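PDB 3GJY: spermidine synthase from Corynebacterium glutamicum ATCC 13032, which probably transfers an aminopropyl group from decarboxylated S-adenosylmethionine to putrescine, yielding spermidine and methylthioadenosine. Local coordinates for residues 163-168 with 196-201; 202-207 with 229-234; 209-214 with 287-292; 223-228 with 240-245. One frame throughout, in Å; residues are numbered along the deposited sequence. Where two conformers were deposited one is given.

Interaction 1. Residues 163-168 with 196-201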
loop_
_atom_site.group_PDB
_atom_site.type_symbol
_atom_site.label_atom_id
_atom_site.label_comp_id
_atom_site.label_asym_id
_atom_site.label_seq_id
_atom_site.Cartn_x
_atom_site.Cartn_y
_atom_site.Cartn_z
ATOM N N ILE A 163 1.194 -7.604 -4.128
ATOM C CA ILE A 163 0.821 -6.300 -4.682
ATOM C C ILE A 163 0.453 -5.390 -3.509
ATOM O O ILE A 163 -0.366 -5.760 -2.684
ATOM C CB ILE A 163 -0.406 -6.433 -5.628
ATOM C CG1 ILE A 163 -0.054 -7.260 -6.875
ATOM C CG2 ILE A 163 -1.004 -5.074 -6.033
ATOM C CD1 ILE A 163 -1.282 -7.806 -7.598
ATOM N N ILE A 164 1.066 -4.204 -3.461
ATOM C CA ILE A 164 0.755 -3.160 -2.492
ATOM C C ILE A 164 0.137 -2.002 -3.272
ATOM O O ILE A 164 0.784 -1.440 -4.151
ATOM C CB ILE A 164 2.016 -2.697 -1.720
ATOM C CG1 ILE A 164 2.664 -3.916 -1.006
ATOM C CG2 ILE A 164 1.640 -1.583 -0.724
ATOM C CD1 ILE A 164 3.911 -3.656 -0.260
ATOM N N ARG A 165 -1.108 -1.655 -2.951
ATOM C CA ARG A 165 -1.780 -0.517 -3.588
ATOM C C ARG A 165 -1.715 0.669 -2.634
ATOM O O ARG A 165 -2.237 0.611 -1.497
ATOM C CB ARG A 165 -3.259 -0.792 -3.883
ATOM C CG ARG A 165 -3.836 0.233 -4.816
ATOM C CD ARG A 165 -5.360 0.296 -4.729
ATOM N NE ARG A 165 -5.791 0.839 -3.453
ATOM C CZ ARG A 165 -7.020 0.668 -2.968
ATOM N NH1 ARG A 165 -7.923 -0.036 -3.630
ATOM N NH2 ARG A 165 -7.323 1.182 -1.787
ATOM N N ASP A 166 -1.092 1.747 -3.083
ATOM C CA ASP A 166 -1.002 2.976 -2.284
ATOM C C ASP A 166 -1.025 4.137 -3.239
ATOM O O ASP A 166 -0.026 4.800 -3.485
ATOM C CB ASP A 166 0.255 2.979 -1.401
ATOM C CG ASP A 166 0.298 4.150 -0.427
ATOM O OD1 ASP A 166 -0.766 4.677 -0.127
ATOM O OD2 ASP A 166 1.414 4.535 0.017
ATOM N N VAL A 167 -2.205 4.347 -3.807
ATOM C CA VAL A 167 -2.423 5.386 -4.809
ATOM C C VAL A 167 -2.946 6.664 -4.137
ATOM O O VAL A 167 -3.830 6.605 -3.254
ATOM C CB VAL A 167 -3.335 4.872 -5.991
ATOM C CG1 VAL A 167 -2.724 3.668 -6.649
ATOM C CG2 VAL A 167 -4.721 4.532 -5.565
ATOM N N PHE A 168 -2.422 7.810 -4.567
ATOM C CA PHE A 168 -2.974 9.135 -4.139
ATOM C C PHE A 168 -3.257 9.136 -2.642
ATOM O O PHE A 168 -4.386 9.423 -2.195
ATOM C CB PHE A 168 -4.242 9.451 -4.932
ATOM C CG PHE A 168 -4.048 9.344 -6.403
ATOM C CD1 PHE A 168 -3.268 10.285 -7.080
ATOM C CD2 PHE A 168 -4.633 8.307 -7.118
ATOM C CE1 PHE A 168 -3.084 10.205 -8.453
ATOM C CE2 PHE A 168 -4.455 8.205 -8.504
ATOM C CZ PHE A 168 -3.679 9.169 -9.174
ATOM N N TYR A 196 -2.412 -9.568 -1.671
ATOM C CA TYR A 196 -2.818 -8.215 -2.027
ATOM C C TYR A 196 -2.978 -7.398 -0.738
ATOM O O TYR A 196 -3.683 -7.810 0.177
ATOM C CB TYR A 196 -4.139 -8.270 -2.835
ATOM C CG TYR A 196 -4.754 -6.907 -3.073
ATOM C CD1 TYR A 196 -4.484 -6.187 -4.237
ATOM C CD2 TYR A 196 -5.594 -6.344 -2.121
ATOM C CE1 TYR A 196 -5.050 -4.946 -4.461
ATOM C CE2 TYR A 196 -6.175 -5.081 -2.321
ATOM C CZ TYR A 196 -5.893 -4.383 -3.514
ATOM O OH TYR A 196 -6.430 -3.144 -3.757
ATOM N N VAL A 197 -2.371 -6.215 -0.707
ATOM C CA VAL A 197 -2.427 -5.304 0.460
ATOM C C VAL A 197 -2.728 -3.910 -0.059
ATOM O O VAL A 197 -2.021 -3.445 -0.958
ATOM C CB VAL A 197 -1.054 -5.172 1.174
ATOM C CG1 VAL A 197 -1.139 -4.179 2.332
ATOM C CG2 VAL A 197 -0.548 -6.496 1.649
ATOM N N ALA A 198 -3.707 -3.229 0.512
ATOM C CA ALA A 198 -4.037 -1.875 0.085
ATOM C C ALA A 198 -4.148 -0.905 1.234
ATOM O O ALA A 198 -4.761 -1.197 2.268
ATOM C CB ALA A 198 -5.356 -1.851 -0.728
ATOM N N ASN A 199 -3.614 0.288 1.013
ATOM C CA ASN A 199 -3.916 1.418 1.879
ATOM C C ASN A 199 -5.242 2.035 1.453
ATOM O O ASN A 199 -5.437 2.360 0.283
ATOM C CB ASN A 199 -2.801 2.448 1.780
ATOM C CG ASN A 199 -3.014 3.633 2.677
ATOM O OD1 ASN A 199 -3.667 3.532 3.723
ATOM N ND2 ASN A 199 -2.429 4.765 2.288
ATOM N N CYS A 200 -6.180 2.134 2.385
ATOM C CA CYS A 200 -7.500 2.724 2.096
ATOM C C CYS A 200 -7.727 3.852 3.084
ATOM O O CYS A 200 -7.739 3.636 4.287
ATOM C CB CYS A 200 -8.600 1.654 2.186
ATOM S SG CYS A 200 -10.283 2.257 2.120
ATOM N N GLY A 201 -7.838 5.074 2.571
ATOM C CA GLY A 201 -8.222 6.218 3.414
ATOM C C GLY A 201 -9.738 6.378 3.391
ATOM O O GLY A 201 -10.364 6.314 2.317
HETATM O O HOH W 1 -4.477 3.116 -2.289
#
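Ile163 to Arg165 pair in parallel register with Tyr196 to Ala198, the two strand axes 4.6 Å apart at their closest and only 8° from exact alignment. Three backbone hydrogen bonds join them: Val197 N to Ile163 O, Arg165 N to Val197 O and Asn199 N to Arg165 O.

On the face that carries Arg165 and Ala198, the arginine reaches across to the next strand, over Ala198. A bend at chi3 (69°) places NE, and the guanidinium rests with Ala198 CB 3.6 Å above one face, displaced toward the rim. Arg165 NH2 then donates in the guanidinium plane to Asn199 O at 3.0 Å, reaching this oxygen from 45° above the carbonyl plane. A water accepts from Arg165 NE (2.9 Å) and from Val167 N. Glu212 takes NH1 in a salt bridge, so the buried charge has a partner of opposite sign.

Where the first strand ends, Asn199 ND2 gives a nearly straight hydrogen bond to Asp166 OD1 (2.9 Å), approaching from above the carboxylate plane. Tyr70 and Asn239 engage the other oxygens of this pair, Asp166 OD2 and Asn199 OD1.

These are neighbouring central parallel strands of the Rossmann-like methyltransferase fold, and Asp166 follows the C-terminal end of one, the edge at which relatives bind the S-adenosylmethionine-type cosubstrate, probably so here.

Interaction 2. Residues 202-207 with 229-234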
loop_
_atom_site.group_PDB
_atom_site.type_symbol
_atom_site.label_atom_id
_atom_site.label_comp_id
_atom_site.label_asym_id
_atom_site.label_seq_id
_atom_site.Cartn_x
_atom_site.Cartn_y
_atom_site.Cartn_z
ATOM N N ASP A 202 -10.344 6.537 4.568
ATOM C CA ASP A 202 -11.808 6.664 4.606
ATOM C C ASP A 202 -12.269 7.508 5.793
ATOM O O ASP A 202 -11.596 7.582 6.839
ATOM C CB ASP A 202 -12.498 5.277 4.563
ATOM C CG ASP A 202 -13.914 5.322 3.942
ATOM O OD1 ASP A 202 -14.417 6.419 3.576
ATOM O OD2 ASP A 202 -14.553 4.259 3.807
ATOM N N HIS A 203 -13.404 8.189 5.610
ATOM C CA HIS A 203 -14.063 8.832 6.762
ATOM C C HIS A 203 -15.102 7.902 7.369
ATOM O O HIS A 203 -15.445 6.867 6.783
ATOM C CB HIS A 203 -14.622 10.242 6.494
ATOM C CG HIS A 203 -14.786 10.581 5.050
ATOM N ND1 HIS A 203 -14.246 11.721 4.495
ATOM C CD2 HIS A 203 -15.440 9.945 4.049
ATOM C CE1 HIS A 203 -14.539 11.762 3.207
ATOM N NE2 HIS A 203 -15.264 10.697 2.912
ATOM N N SER A 204 -15.611 8.285 8.531
ATOM C CA SER A 204 -16.030 7.296 9.490
ATOM C C SER A 204 -17.329 6.499 9.222
ATOM O O SER A 204 -17.594 5.536 9.922
ATOM C CB SER A 204 -15.908 7.865 10.913
ATOM O OG SER A 204 -14.520 7.923 11.288
ATOM N N ASP A 205 -18.061 6.824 8.161
ATOM C CA ASP A 205 -19.127 5.947 7.662
ATOM C C ASP A 205 -18.531 4.614 7.122
ATOM O O ASP A 205 -19.180 3.566 7.110
ATOM C CB ASP A 205 -19.978 6.676 6.585
ATOM C CG ASP A 205 -19.176 7.038 5.322
ATOM O OD1 ASP A 205 -18.717 8.203 5.175
ATOM O OD2 ASP A 205 -19.007 6.154 4.462
ATOM N N LEU A 206 -17.284 4.686 6.674
ATOM C CA LEU A 206 -16.536 3.515 6.216
ATOM C C LEU A 206 -17.153 2.792 5.014
ATOM O O LEU A 206 -16.832 1.628 4.766
ATOM C CB LEU A 206 -16.265 2.550 7.381
ATOM C CG LEU A 206 -15.481 3.181 8.533
ATOM C CD1 LEU A 206 -15.235 2.210 9.671
ATOM C CD2 LEU A 206 -14.151 3.721 8.021
ATOM N N ARG A 207 -18.022 3.483 4.253
ATOM C CA ARG A 207 -18.699 2.835 3.127
ATOM C C ARG A 207 -17.710 2.472 2.039
ATOM O O ARG A 207 -17.888 1.450 1.375
ATOM C CB ARG A 207 -19.811 3.707 2.523
ATOM C CG ARG A 207 -21.008 3.904 3.458
ATOM C CD ARG A 207 -22.124 4.642 2.708
ATOM N NE ARG A 207 -22.135 6.089 2.930
ATOM C CZ ARG A 207 -21.342 6.983 2.334
ATOM N NH1 ARG A 207 -21.484 8.272 2.620
ATOM N NH2 ARG A 207 -20.410 6.613 1.464
ATOM N N PRO A 229 -8.072 2.590 15.177
ATOM C CA PRO A 229 -9.246 2.518 16.059
ATOM C C PRO A 229 -10.089 3.809 16.215
ATOM O O PRO A 229 -11.302 3.720 16.181
ATOM C CB PRO A 229 -8.644 2.037 17.392
ATOM C CG PRO A 229 -7.433 1.269 16.979
ATOM C CD PRO A 229 -6.847 2.124 15.848
ATOM N N PRO A 230 -9.469 5.015 16.290
ATOM C CA PRO A 230 -10.348 6.205 16.339
ATOM C C PRO A 230 -11.186 6.428 15.068
ATOM O O PRO A 230 -12.230 7.074 15.126
ATOM C CB PRO A 230 -9.351 7.357 16.480
ATOM C CG PRO A 230 -8.182 6.756 17.182
ATOM C CD PRO A 230 -8.059 5.395 16.510
HETATM N N MSE A 231 -10.731 5.920 13.926
HETATM C CA MSE A 231 -11.528 5.988 12.704
HETATM C C MSE A 231 -12.702 5.010 12.747
HETATM O O MSE A 231 -13.842 5.375 12.428
HETATM C CB MSE A 231 -10.656 5.736 11.479
HETATM C CG MSE A 231 -11.441 5.693 10.186
HETATM SE SE MSE A 231 -10.472 4.647 8.983
HETATM C CE MSE A 231 -10.310 3.048 10.068
ATOM N N LEU A 232 -12.440 3.776 13.171
ATOM C CA LEU A 232 -13.514 2.803 13.418
ATOM C C LEU A 232 -14.558 3.350 14.379
ATOM O O LEU A 232 -15.753 3.072 14.223
ATOM C CB LEU A 232 -12.951 1.498 13.991
ATOM C CG LEU A 232 -12.146 0.611 13.041
ATOM C CD1 LEU A 232 -11.698 -0.618 13.809
ATOM C CD2 LEU A 232 -12.940 0.172 11.839
ATOM N N LYS A 233 -14.092 4.120 15.364
ATOM C CA LYS A 233 -14.975 4.730 16.369
ATOM C C LYS A 233 -15.635 6.019 15.868
ATOM O O LYS A 233 -16.313 6.705 16.642
ATOM C CB LYS A 233 -14.209 5.021 17.670
ATOM C CG LYS A 233 -13.699 3.787 18.394
ATOM C CD LYS A 233 -12.864 4.178 19.591
ATOM C CE LYS A 233 -12.168 2.952 20.147
ATOM N NZ LYS A 233 -11.665 3.167 21.529
ATOM N N GLY A 234 -15.423 6.355 14.592
ATOM C CA GLY A 234 -16.039 7.541 13.995
ATOM C C GLY A 234 -15.490 8.892 14.424
ATOM O O GLY A 234 -16.136 9.926 14.192
#
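Leu206 straddles two consecutive helix residues with its two methyls. CD2 lies 3.9 Å from the selenium of Met231, which is present as selenomethionine, while CD1 meets Leu232 CD2 at 3.8 Å. Against Leu232 the leucine side chain crosses at about a right angle; against Met231 the crossing is slanted. Leu206 CB points toward the short helix and CG stands anti to the carbonyl carbon (chi1 -58°); chi2 then sets the two methyls. The Met231 selenium also lies 3.8 Å from Asp202 O.

Beside this apolar patch, Ser204 OG comes within 2.9 Å of Met231 O. Whether this is a hydrogen bond is doubtful: the hydroxyl proton has another acceptor within reach, and Ser204 is modelled too close to Gly234.

One shell further out, the backbone explains how these groups are presented. His203 to Leu206 form a type I beta turn, closed by Leu206 N to His203 O. Asp205 OD2 accepts from Arg207 N at 2.9 Å in an Asx turn, and Leu206 occupies the N-cap position of the helix that follows. Asp202 OD2 accepts from Ala209 N, in the first turn of that helix. On the other side, Gly234 leaves the helix with positive phi, and its N bonds back to Met231 O. Phe282 of helix 276-282 touches both Leu206 and Leu232.

The contact thus joins two reversals of chain direction: a turn leading from strand 194-202 into helix 207-219, and a one-turn helix ended by a Schellman motif.

Interaction 3. Residues 209-214 with 287-292; sequences AKSELA and QARHDG
Ser211 faces the passing chain of Gln287 to Arg289 and makes the direct polar bond of this contact. Its OG, anti to the carbonyl carbon (chi1 -77°), donates to Gln287 O at 3.0 Å, the donor tilted 20° from the carbonyl plane. Ser211 is modelled in two conformers, so what OG does holds for one of them. Around this bond two waters give weak hydrogen bonds to the hydroxyl oxygen; one accepts from Gln287 N at 2.7 Å and the other from Arg289 NE at the same distance. A third water takes the carbonyl side of the same residue, donating to Ser211 O and accepting from Arg289 N. The aliphatic part of the serine also counts: its CB lies 3.7 Å from Arg289 NE, which an extended arginine chain brings alongside the helix.

Glu212 points its side chain away from the 287-292 segment. Its carboxylate forms a salt bridge with Arg165, whereas Arg289 NH1 bonds to Thr178 OG1.

Ala214, one turn after Ser211, presents only a methyl. That CB packs on the backbone of the crossing chain, 3.7 Å from Ala288 N, and lies 4.3 Å from Ala288 CB. Small side chains on both partners thus let the two backbones approach closely, and Ala288 also touches Val180 of helix 180-189.

The result is a surface contact of one direct hydrogen bond, small-side-chain packing and three water bridges, two of them weak on the serine side. Through it an irregular C-terminal segment after helix 276-282 passes across the outer side of helix 207-219, a helix flanking the central sheet of the methyltransferase-like fold.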
loop_
_atom_site.group_PDB
_atom_site.type_symbol
_atom_site.label_atom_id
_atom_site.label_comp_id
_atom_site.label_asym_id
_atom_site.label_seq_id
_atom_site.Cartn_x
_atom_site.Cartn_y
_atom_site.Cartn_z
ATOM N N ALA A 209 -14.301 1.723 2.423
ATOM C CA ALA A 209 -13.585 0.515 2.887
ATOM C C ALA A 209 -14.453 -0.752 2.795
ATOM O O ALA A 209 -13.995 -1.822 2.355
ATOM C CB ALA A 209 -13.101 0.714 4.292
ATOM N N LYS A 210 -15.709 -0.652 3.241
ATOM C CA LYS A 210 -16.573 -1.813 3.262
ATOM C C LYS A 210 -16.883 -2.284 1.828
ATOM O O LYS A 210 -16.901 -3.485 1.578
ATOM C CB LYS A 210 -17.855 -1.517 4.043
ATOM C CG LYS A 210 -17.603 -1.337 5.542
ATOM C CD LYS A 210 -18.867 -0.853 6.242
ATOM C CE LYS A 210 -18.614 -0.620 7.705
ATOM N NZ LYS A 210 -19.881 -0.118 8.338
ATOM N N SER A 211 -17.115 -1.359 0.899
ATOM C CA SER A 211 -17.348 -1.749 -0.486
ATOM C C SER A 211 -16.087 -2.366 -1.121
ATOM O O SER A 211 -16.181 -3.300 -1.922
ATOM C CB SER A 211 -17.843 -0.559 -1.300
ATOM O OG SER A 211 -19.223 -0.327 -1.013
ATOM N N GLU A 212 -14.909 -1.858 -0.748
ATOM C CA GLU A 212 -13.667 -2.467 -1.282
ATOM C C GLU A 212 -13.588 -3.893 -0.784
ATOM O O GLU A 212 -13.286 -4.813 -1.565
ATOM C CB GLU A 212 -12.412 -1.696 -0.846
ATOM C CG GLU A 212 -12.306 -0.333 -1.475
ATOM C CD GLU A 212 -10.892 0.077 -1.683
ATOM O OE1 GLU A 212 -10.187 -0.758 -2.267
ATOM O OE2 GLU A 212 -10.536 1.232 -1.373
ATOM N N LEU A 213 -13.791 -4.071 0.522
ATOM C CA LEU A 213 -13.788 -5.421 1.080
ATOM C C LEU A 213 -14.812 -6.365 0.426
ATOM O O LEU A 213 -14.501 -7.544 0.166
ATOM C CB LEU A 213 -13.987 -5.420 2.615
ATOM C CG LEU A 213 -12.759 -4.841 3.334
ATOM C CD1 LEU A 213 -13.179 -4.367 4.747
ATOM C CD2 LEU A 213 -11.660 -5.884 3.424
ATOM N N ALA A 214 -16.039 -5.875 0.209
ATOM C CA ALA A 214 -17.046 -6.679 -0.485
ATOM C C ALA A 214 -16.542 -7.180 -1.855
ATOM O O ALA A 214 -16.691 -8.353 -2.201
ATOM C CB ALA A 214 -18.383 -5.894 -0.628
ATOM N N GLN A 287 -22.091 -3.499 -0.720
ATOM C CA GLN A 287 -22.152 -3.908 -2.116
ATOM C C GLN A 287 -20.803 -3.694 -2.781
ATOM O O GLN A 287 -20.209 -2.611 -2.668
ATOM C CB GLN A 287 -23.213 -3.089 -2.836
ATOM C CG GLN A 287 -24.625 -3.242 -2.221
ATOM C CD GLN A 287 -25.064 -4.689 -2.073
ATOM O OE1 GLN A 287 -25.307 -5.374 -3.068
ATOM N NE2 GLN A 287 -25.182 -5.160 -0.827
ATOM N N ALA A 288 -20.344 -4.728 -3.479
ATOM C CA ALA A 288 -19.132 -4.610 -4.280
ATOM C C ALA A 288 -19.333 -3.596 -5.383
ATOM O O ALA A 288 -20.452 -3.400 -5.886
ATOM C CB ALA A 288 -18.752 -5.957 -4.878
ATOM N N ARG A 289 -18.228 -2.977 -5.763
ATOM C CA ARG A 289 -18.224 -2.033 -6.899
ATOM C C ARG A 289 -17.729 -2.697 -8.172
ATOM O O ARG A 289 -16.888 -3.607 -8.129
ATOM C CB ARG A 289 -17.327 -0.841 -6.629
ATOM C CG ARG A 289 -17.718 -0.063 -5.374
ATOM C CD ARG A 289 -16.726 1.028 -5.138
ATOM N NE ARG A 289 -17.104 1.897 -4.029
ATOM C CZ ARG A 289 -16.321 2.854 -3.553
ATOM N NH1 ARG A 289 -15.107 3.060 -4.070
ATOM N NH2 ARG A 289 -16.758 3.613 -2.543
ATOM N N HIS A 290 -18.249 -2.215 -9.296
ATOM C CA HIS A 290 -17.842 -2.666 -10.623
ATOM C C HIS A 290 -17.430 -1.479 -11.468
ATOM O O HIS A 290 -17.876 -0.347 -11.238
ATOM C CB HIS A 290 -18.966 -3.458 -11.295
ATOM C CG HIS A 290 -19.127 -4.814 -10.710
ATOM N ND1 HIS A 290 -18.480 -5.917 -11.216
ATOM C CD2 HIS A 290 -19.796 -5.237 -9.607
ATOM C CE1 HIS A 290 -18.794 -6.976 -10.491
ATOM N NE2 HIS A 290 -19.572 -6.588 -9.499
ATOM N N ASP A 291 -16.562 -1.737 -12.444
ATOM C CA ASP A 291 -16.187 -0.708 -13.411
ATOM C C ASP A 291 -17.448 -0.118 -14.028
ATOM O O ASP A 291 -18.405 -0.841 -14.311
ATOM C CB ASP A 291 -15.361 -1.308 -14.549
ATOM C CG ASP A 291 -13.947 -1.703 -14.122
ATOM O OD1 ASP A 291 -13.480 -1.311 -13.032
ATOM O OD2 ASP A 291 -13.319 -2.383 -14.929
ATOM N N GLY A 292 -17.418 1.194 -14.200
ATOM C CA GLY A 292 -18.472 1.892 -14.913
ATOM C C GLY A 292 -18.550 1.521 -16.384
ATOM O O GLY A 292 -17.576 1.029 -16.989
HETATM O O HOH W 2 -15.646 -3.562 -4.635
HETATM O O HOH W 3 -22.373 -0.855 -0.051
HETATM O O HOH W 4 -19.747 2.040 -3.380
#

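Interaction 4. Residues 223-228 with 240-245; sequences VAVIAD and IILMGS
Met243, deposited as selenomethionine, stands opposite Ala224 in an antiparallel hydrogen-bonded pair, with Met243 N reaching Ala224 O at 2.8 Å and Ala224 N returning the bond to Met243 O. From there its side chain can be traced outward. CB sits 3.5 Å from Ala224 O; CG, anti to the carbonyl carbon, continues past the same oxygen at 4.1 Å. The selenium forms the corner, since chi3 of -77° turns CE back over the partner strand. CE then rests on Ile226, 3.9 Å from its CD1, and stands 4.1 Å from Ala224 CB, spanning two residues on that face. Beside them Ile226 and Ile241 form the next hydrogen-bonded pair, their CB atoms 4.1 Å apart.

On the opposite face Val225 and Leu242 lie side by side, CG1 to CD2 at 3.8 Å, and the CD1 of Ile240 touches Ala227 CB.

Both strands are interior to the mixed sheet: 238-245 has strand 194-202 as its other neighbour, 222-227 has strand 272-274. Tyr273 and Phe249 touch Met243 on its face, where Ile226 and Ile241 also meet helix 69-85, while the Leu242 face is packed by helix 207-219.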
loop_
_atom_site.group_PDB
_atom_site.type_symbol
_atom_site.label_atom_id
_atom_site.label_comp_id
_atom_site.label_asym_id
_atom_site.label_seq_id
_atom_site.Cartn_x
_atom_site.Cartn_y
_atom_site.Cartn_z
ATOM N N VAL A 223 -9.614 -12.697 3.726
ATOM C CA VAL A 223 -9.364 -11.255 3.939
ATOM C C VAL A 223 -9.050 -10.988 5.387
ATOM O O VAL A 223 -9.443 -11.747 6.272
ATOM C CB VAL A 223 -10.578 -10.382 3.520
ATOM C CG1 VAL A 223 -10.745 -10.312 1.976
ATOM C CG2 VAL A 223 -11.876 -10.912 4.174
ATOM N N ALA A 224 -8.342 -9.884 5.622
ATOM C CA ALA A 224 -8.032 -9.405 6.961
ATOM C C ALA A 224 -7.734 -7.924 6.873
ATOM O O ALA A 224 -7.492 -7.389 5.769
ATOM C CB ALA A 224 -6.812 -10.151 7.539
ATOM N N VAL A 225 -7.753 -7.257 8.025
ATOM C CA VAL A 225 -7.473 -5.830 8.047
ATOM C C VAL A 225 -6.580 -5.410 9.216
ATOM O O VAL A 225 -6.472 -6.105 10.235
ATOM C CB VAL A 225 -8.783 -4.940 7.994
ATOM C CG1 VAL A 225 -9.685 -5.212 6.792
ATOM C CG2 VAL A 225 -9.504 -4.949 9.262
ATOM N N ILE A 226 -5.928 -4.272 9.031
ATOM C CA ILE A 226 -5.277 -3.550 10.115
ATOM C C ILE A 226 -5.830 -2.147 10.163
ATOM O O ILE A 226 -5.814 -1.418 9.180
ATOM C CB ILE A 226 -3.755 -3.527 9.948
ATOM C CG1 ILE A 226 -3.153 -4.940 10.141
ATOM C CG2 ILE A 226 -3.128 -2.586 11.020
ATOM C CD1 ILE A 226 -1.776 -5.086 9.592
ATOM N N ALA A 227 -6.397 -1.777 11.314
ATOM C CA ALA A 227 -7.246 -0.593 11.378
ATOM C C ALA A 227 -6.825 0.378 12.431
ATOM O O ALA A 227 -6.313 -0.021 13.489
ATOM C CB ALA A 227 -8.710 -1.010 11.636
ATOM N N ASP A 228 -7.089 1.658 12.111
ATOM C CA ASP A 228 -6.939 2.769 13.034
ATOM C C ASP A 228 -8.201 2.855 13.879
ATOM O O ASP A 228 -9.261 3.179 13.369
ATOM C CB ASP A 228 -6.789 4.083 12.303
ATOM C CG ASP A 228 -6.500 5.224 13.245
ATOM O OD1 ASP A 228 -5.608 6.021 12.942
ATOM O OD2 ASP A 228 -7.176 5.324 14.291
ATOM N N ILE A 240 -7.130 2.417 6.779
ATOM C CA ILE A 240 -7.334 1.006 7.063
ATOM C C ILE A 240 -6.571 0.229 5.995
ATOM O O ILE A 240 -6.658 0.539 4.801
ATOM C CB ILE A 240 -8.871 0.657 7.117
ATOM C CG1 ILE A 240 -9.083 -0.817 7.457
ATOM C CG2 ILE A 240 -9.575 1.078 5.817
ATOM C CD1 ILE A 240 -10.527 -1.135 7.866
ATOM N N ILE A 241 -5.808 -0.759 6.431
ATOM C CA ILE A 241 -5.055 -1.618 5.516
ATOM C C ILE A 241 -5.930 -2.850 5.227
ATOM O O ILE A 241 -6.321 -3.583 6.145
ATOM C CB ILE A 241 -3.732 -2.070 6.160
ATOM C CG1 ILE A 241 -2.868 -0.852 6.589
ATOM C CG2 ILE A 241 -2.988 -2.991 5.180
ATOM C CD1 ILE A 241 -2.693 0.238 5.549
ATOM N N LEU A 242 -6.249 -3.052 3.953
ATOM C CA LEU A 242 -7.096 -4.158 3.481
ATOM C C LEU A 242 -6.227 -5.224 2.864
ATOM O O LEU A 242 -5.425 -4.930 1.962
ATOM C CB LEU A 242 -8.056 -3.618 2.414
ATOM C CG LEU A 242 -8.822 -2.333 2.801
ATOM C CD1 LEU A 242 -9.714 -1.904 1.622
ATOM C CD2 LEU A 242 -9.681 -2.543 4.058
HETATM N N MSE A 243 -6.362 -6.461 3.355
HETATM C CA MSE A 243 -5.549 -7.560 2.861
HETATM C C MSE A 243 -6.415 -8.674 2.264
HETATM O O MSE A 243 -7.446 -9.031 2.838
HETATM C CB MSE A 243 -4.602 -8.094 3.940
HETATM C CG MSE A 243 -3.598 -7.046 4.414
HETATM SE SE MSE A 243 -2.430 -7.675 5.791
HETATM C CE MSE A 243 -3.699 -7.537 7.208
ATOM N N GLY A 244 -6.004 -9.201 1.112
ATOM C CA GLY A 244 -6.717 -10.303 0.471
ATOM C C GLY A 244 -5.715 -11.350 0.006
ATOM O O GLY A 244 -4.608 -11.011 -0.425
ATOM N N SER A 245 -6.061 -12.630 0.154
ATOM C CA SER A 245 -5.225 -13.715 -0.341
ATOM C C SER A 245 -6.052 -14.987 -0.399
ATOM O O SER A 245 -7.053 -15.123 0.348
ATOM C CB SER A 245 -4.084 -13.982 0.647
ATOM O OG SER A 245 -3.198 -15.012 0.189
#

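Interactions 1 and 4 belong to one sheet, with centres about 10 Å apart: Ala198 N lies 2.8 Å from Leu242 O, a probable hydrogen bond that continues the pairing from strand 194-202 to strand 238-245. Helix 207-219 joins interaction 3 to this core: Glu212 OE1 reaches Arg165 NH1 of interaction 1 at 2.7 Å, and Leu213 packs on Leu242 and Val225 of interaction 4. Interaction 2 touches interaction 4 through Leu232 CD1, 3.7 Å from Ala227 CB, and interaction 3 through Asp202 OD2, 2.9 Å from Ala209 N. By analogy with relatives, the Asp166 end of interaction 1 probably borders the substrate pocket.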